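Local coordinates for phosphate-binding protein PstS (Borrelia burgdorferi, PDB 4N13) that binds inorganic phosphate with micromolar affinity as the solute-binding component of the PstSACB ABC transporter, which imports phosphate into the cell, at residues T240-I243 / D244-T247; S23-L26 / D27-L31. All coordinates share one frame; numbering follows the deposited sequence.

Overall arrangement
Both contacts are local, about two turns of helix each, linking side chains three to five residues apart, and in both the backbone bonds run from each amide to the carbonyl four residues back. Contact 1 is the C-terminal end of helix 237-246, contact 2 the first turns of helix 23-36; each is buried on one side and open on the other. The two meet directly: Met246 CG lies 3.8 Å from Met29 SD. Both inward faces use a methionine, alongside two phenylalanine rings and Ile243 in 240-247, and alongside Ile25 and Leu26 in 23-31. Their polar sides differ, a water bridge in contact 1 against a carboxylate at the helix start in contact 2, near the probable phosphate site.

Contact 1. Residues T240-I243 / D244-T247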
loop_
_atom_site.group_PDB
_atom_site.type_symbol
_atom_site.label_atom_id
_atom_site.label_comp_id
_atom_site.label_asym_id
_atom_site.label_seq_id
_atom_site.Cartn_x
_atom_site.Cartn_y
_atom_site.Cartn_z
ATOM N N THR A 240 8.163 -23.156 6.478
ATOM C CA THR A 240 7.702 -23.424 5.119
ATOM C C THR A 240 6.209 -23.720 5.086
ATOM O O THR A 240 5.487 -23.228 4.224
ATOM C CB THR A 240 8.478 -24.607 4.564
ATOM O OG1 THR A 240 9.857 -24.264 4.597
ATOM C CG2 THR A 240 8.062 -24.943 3.147
ATOM N N GLN A 241 5.730 -24.511 6.028
ATOM C CA GLN A 241 4.312 -24.827 6.077
ATOM C C GLN A 241 3.449 -23.584 6.269
ATOM O O GLN A 241 2.435 -23.421 5.614
ATOM C CB GLN A 241 4.029 -25.781 7.226
ATOM C CG GLN A 241 4.536 -27.210 7.010
ATOM C CD GLN A 241 4.351 -28.065 8.252
ATOM O OE1 GLN A 241 4.609 -27.619 9.367
ATOM N NE2 GLN A 241 3.908 -29.288 8.068
ATOM N N PHE A 242 3.815 -22.727 7.199
ATOM C CA PHE A 242 2.982 -21.557 7.441
ATOM C C PHE A 242 2.997 -20.610 6.239
ATOM O O PHE A 242 1.967 -20.075 5.867
ATOM C CB PHE A 242 3.361 -20.809 8.729
ATOM C CG PHE A 242 2.387 -19.726 9.069
ATOM C CD1 PHE A 242 1.114 -20.069 9.486
ATOM C CD2 PHE A 242 2.686 -18.382 8.913
ATOM C CE1 PHE A 242 0.182 -19.119 9.759
ATOM C CE2 PHE A 242 1.745 -17.412 9.208
ATOM C CZ PHE A 242 0.497 -17.794 9.636
ATOM N N ILE A 243 4.163 -20.395 5.639
ATOM C CA ILE A 243 4.258 -19.550 4.457
ATOM C C ILE A 243 3.417 -20.119 3.315
ATOM O O ILE A 243 2.728 -19.372 2.608
ATOM C CB ILE A 243 5.729 -19.355 4.049
ATOM C CG1 ILE A 243 6.443 -18.584 5.160
ATOM C CG2 ILE A 243 5.813 -18.689 2.679
ATOM C CD1 ILE A 243 7.922 -18.403 4.953
ATOM N N ASP A 244 3.449 -21.435 3.157
ATOM C CA ASP A 244 2.624 -22.097 2.152
ATOM C C ASP A 244 1.138 -21.842 2.406
ATOM O O ASP A 244 0.364 -21.630 1.468
ATOM C CB ASP A 244 2.921 -23.589 2.151
ATOM C CG ASP A 244 2.048 -24.355 1.198
ATOM O OD1 ASP A 244 2.217 -24.188 -0.022
ATOM O OD2 ASP A 244 1.184 -25.115 1.676
ATOM N N PHE A 245 0.725 -21.780 3.667
ATOM C CA PHE A 245 -0.659 -21.430 3.978
ATOM C C PHE A 245 -0.961 -19.969 3.640
ATOM O O PHE A 245 -2.013 -19.649 3.083
ATOM C CB PHE A 245 -0.983 -21.718 5.445
ATOM C CG PHE A 245 -2.390 -21.333 5.816
ATOM C CD1 PHE A 245 -3.464 -22.144 5.461
ATOM C CD2 PHE A 245 -2.651 -20.150 6.476
ATOM C CE1 PHE A 245 -4.757 -21.783 5.776
ATOM C CE2 PHE A 245 -3.951 -19.789 6.784
ATOM C CZ PHE A 245 -5.003 -20.612 6.435
ATOM N N MET A 246 -0.039 -19.067 3.957
ATOM C CA MET A 246 -0.226 -17.639 3.688
ATOM C C MET A 246 -0.504 -17.355 2.211
ATOM O O MET A 246 -1.264 -16.440 1.885
ATOM C CB MET A 246 0.990 -16.828 4.139
ATOM C CG MET A 246 1.177 -16.772 5.658
ATOM S SD MET A 246 2.545 -15.685 6.121
ATOM C CE MET A 246 1.790 -14.078 5.720
ATOM N N THR A 247 0.157 -18.112 1.339
ATOM C CA THR A 247 0.061 -17.912 -0.101
ATOM C C THR A 247 -0.936 -18.885 -0.765
ATOM O O THR A 247 -1.041 -18.923 -1.970
ATOM C CB THR A 247 1.451 -18.011 -0.764
ATOM O OG1 THR A 247 2.017 -19.298 -0.512
ATOM C CG2 THR A 247 2.384 -16.946 -0.201
HETATM O O HOH W 1 0.886 -25.497 4.435
#
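Asp244 N donates to Thr240 O at 2.9 Å, and Met246 N reaches Phe242 O at the same length. Between them, Phe245 N bonds Gln241 O, a longer link at 3.1 Å and less straight (N-H...O 149°). That carbonyl takes a second donor: a water 2.8 Å from Gln241 O also donates to Asp244 OD2, so one water ties the carboxylate to the backbone of the preceding turn. With CG trans to the backbone N (chi1 177°), the carboxylate lies where the water can bridge it. Thr247 N closes the series on Ile243 O, and Thr247 is the first residue to leave helical backbone angles, so this bond marks the C-terminal end of the helix.

On the apolar side Met246 and Phe242 form a Met-aromatic contact, one turn apart. Met246 SD comes 3.6 Å from Phe242 CE2 and 4.6 Å from the ring centroid, where it stands 55° off the normal, an oblique approach. Met246 CG also rests near Phe242 CE2 and on Phe242 O. Phe245 touches the Phe242 ring more loosely, Phe245 CD2 to Phe242 CE1 at 4.5 Å.

Phe242 and Met246 both press on Met29 of helix 23-36, and the Phe245 ring meets that of Tyr33 on the same helix. Ile243 turns to the sheet, packing on Ile63 of strand 63-66 and on Ile228 and Thr230 of strand 223-230, while Met246 touches Ile65 and Ile228. Helix 237-246 is thus packed between helix 23-36 and these two antiparallel strands.

Contact 2. Residues S23-L26 / D27-L31; sequences SPIL and DEMIL
Met29 lies along Ile25, one helical turn earlier, and its side chain can be followed outward atom by atom. Met29 CB sits 3.5 Å from both Ile25 O and Leu26 O. Met29 CG, trans to its own carbonyl carbon (chi1 -72°), comes back over the preceding turn to 3.2 Å from Ile25 O, the acceptor that also receives Met29 N at 2.9 Å. Beyond CG the chain is extended, and Met29 SD passes Ile25 CG2 at 4.0 Å before Met29 CE closes on that same methyl at 3.7 Å. The two side chains therefore run side by side and point the same way; Leu26 CD2 approaches Met29 SD more distantly.

The backbone beneath is regular helix. Ile30 N bonds Leu26 O, and Ile30 CG1 leans on the same oxygen. Ser23 and Pro24 are modelled in two conformers; in the one described, Glu28 N bonds Pro24 O and Asp27 N bonds Ser23 O. The Asp27 carboxylate lies over Ser23 O there, but acceptor faces acceptor and no hydrogen bond forms between them; the helix start may offset that cost through its dipole.

In the same conformer, Gln258 also donates to Pro24 O, and Ser23 adjoins Thr20, a phosphate ligand by similarity. Within the beta-alpha-beta unit formed by strand 12-18, helix 23-36 and strand 40-45, Leu26 and Asp27 touch Tyr44 and Ile30 touches Val42. Met29 projects between two other helices, meeting Ile254 and Val255 of helix 249-257 and Phe245 of helix 237-246, where Leu26 also packs on Met246.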
loop_
_atom_site.group_PDB
_atom_site.type_symbol
_atom_site.label_atom_id
_atom_site.label_comp_id
_atom_site.label_asym_id
_atom_site.label_seq_id
_atom_site.Cartn_x
_atom_site.Cartn_y
_atom_site.Cartn_z
ATOM N N SER A 23 -1.888 -6.895 11.073
ATOM C CA SER A 23 -2.158 -7.694 12.262
ATOM C C SER A 23 -3.406 -8.590 12.186
ATOM O O SER A 23 -3.312 -9.764 12.480
ATOM C CB SER A 23 -2.210 -6.820 13.507
ATOM O OG SER A 23 -0.941 -6.257 13.761
ATOM N N PRO A 24 -4.585 -8.044 11.848
ATOM C CA PRO A 24 -5.738 -8.962 11.887
ATOM C C PRO A 24 -5.718 -10.015 10.772
ATOM O O PRO A 24 -6.339 -11.057 10.936
ATOM C CB PRO A 24 -6.946 -8.024 11.811
ATOM C CG PRO A 24 -6.429 -6.776 11.203
ATOM C CD PRO A 24 -5.003 -6.644 11.641
ATOM N N ILE A 25 -5.014 -9.762 9.678
ATOM C CA ILE A 25 -4.807 -10.780 8.651
ATOM C C ILE A 25 -3.925 -11.882 9.190
ATOM O O ILE A 25 -4.270 -13.060 9.093
ATOM C CB ILE A 25 -4.170 -10.173 7.401
ATOM C CG1 ILE A 25 -5.204 -9.247 6.738
ATOM C CG2 ILE A 25 -3.719 -11.264 6.424
ATOM C CD1 ILE A 25 -4.653 -8.347 5.662
ATOM N N LEU A 26 -2.774 -11.523 9.753
ATOM C CA LEU A 26 -1.890 -12.547 10.307
ATOM C C LEU A 26 -2.599 -13.317 11.423
ATOM O O LEU A 26 -2.480 -14.534 11.524
ATOM C CB LEU A 26 -0.574 -11.941 10.799
ATOM C CG LEU A 26 0.571 -11.978 9.783
ATOM C CD1 LEU A 26 1.118 -13.394 9.605
ATOM C CD2 LEU A 26 0.169 -11.371 8.431
ATOM N N ASP A 27 -3.351 -12.614 12.265
ATOM C CA ASP A 27 -4.037 -13.271 13.377
ATOM C C ASP A 27 -5.054 -14.279 12.879
ATOM O O ASP A 27 -5.137 -15.399 13.404
ATOM C CB ASP A 27 -4.718 -12.255 14.292
ATOM C CG ASP A 27 -3.722 -11.412 15.091
ATOM O OD1 ASP A 27 -2.520 -11.755 15.101
ATOM O OD2 ASP A 27 -4.132 -10.402 15.696
ATOM N N GLU A 28 -5.823 -13.897 11.861
ATOM C CA GLU A 28 -6.783 -14.852 11.317
ATOM C C GLU A 28 -6.071 -16.019 10.634
ATOM O O GLU A 28 -6.510 -17.169 10.717
ATOM C CB GLU A 28 -7.761 -14.176 10.364
ATOM C CG GLU A 28 -8.796 -15.149 9.824
ATOM C CD GLU A 28 -9.907 -14.513 9.043
ATOM O OE1 GLU A 28 -10.017 -13.269 9.042
ATOM O OE2 GLU A 28 -10.677 -15.281 8.434
ATOM N N MET A 29 -4.982 -15.729 9.927
ATOM C CA MET A 29 -4.208 -16.790 9.307
ATOM C C MET A 29 -3.697 -17.778 10.344
ATOM O O MET A 29 -3.721 -18.988 10.110
ATOM C CB MET A 29 -3.041 -16.247 8.507
ATOM C CG MET A 29 -3.375 -15.561 7.221
ATOM S SD MET A 29 -1.929 -14.831 6.466
ATOM C CE MET A 29 -2.575 -14.419 4.856
ATOM N N ILE A 30 -3.220 -17.270 11.478
ATOM C CA ILE A 30 -2.754 -18.135 12.556
ATOM C C ILE A 30 -3.872 -19.043 13.043
ATOM O O ILE A 30 -3.699 -20.256 13.195
ATOM C CB ILE A 30 -2.182 -17.283 13.711
ATOM C CG1 ILE A 30 -0.832 -16.695 13.292
ATOM C CG2 ILE A 30 -2.041 -18.111 15.000
ATOM C CD1 ILE A 30 -0.312 -15.595 14.181
ATOM N N LEU A 31 -5.035 -18.467 13.293
ATOM C CA LEU A 31 -6.105 -19.273 13.860
ATOM C C LEU A 31 -6.674 -20.257 12.846
ATOM O O LEU A 31 -7.016 -21.382 13.200
ATOM C CB LEU A 31 -7.187 -18.384 14.469
ATOM C CG LEU A 31 -6.730 -17.742 15.797
ATOM C CD1 LEU A 31 -7.595 -16.575 16.195
ATOM C CD2 LEU A 31 -6.680 -18.764 16.921
#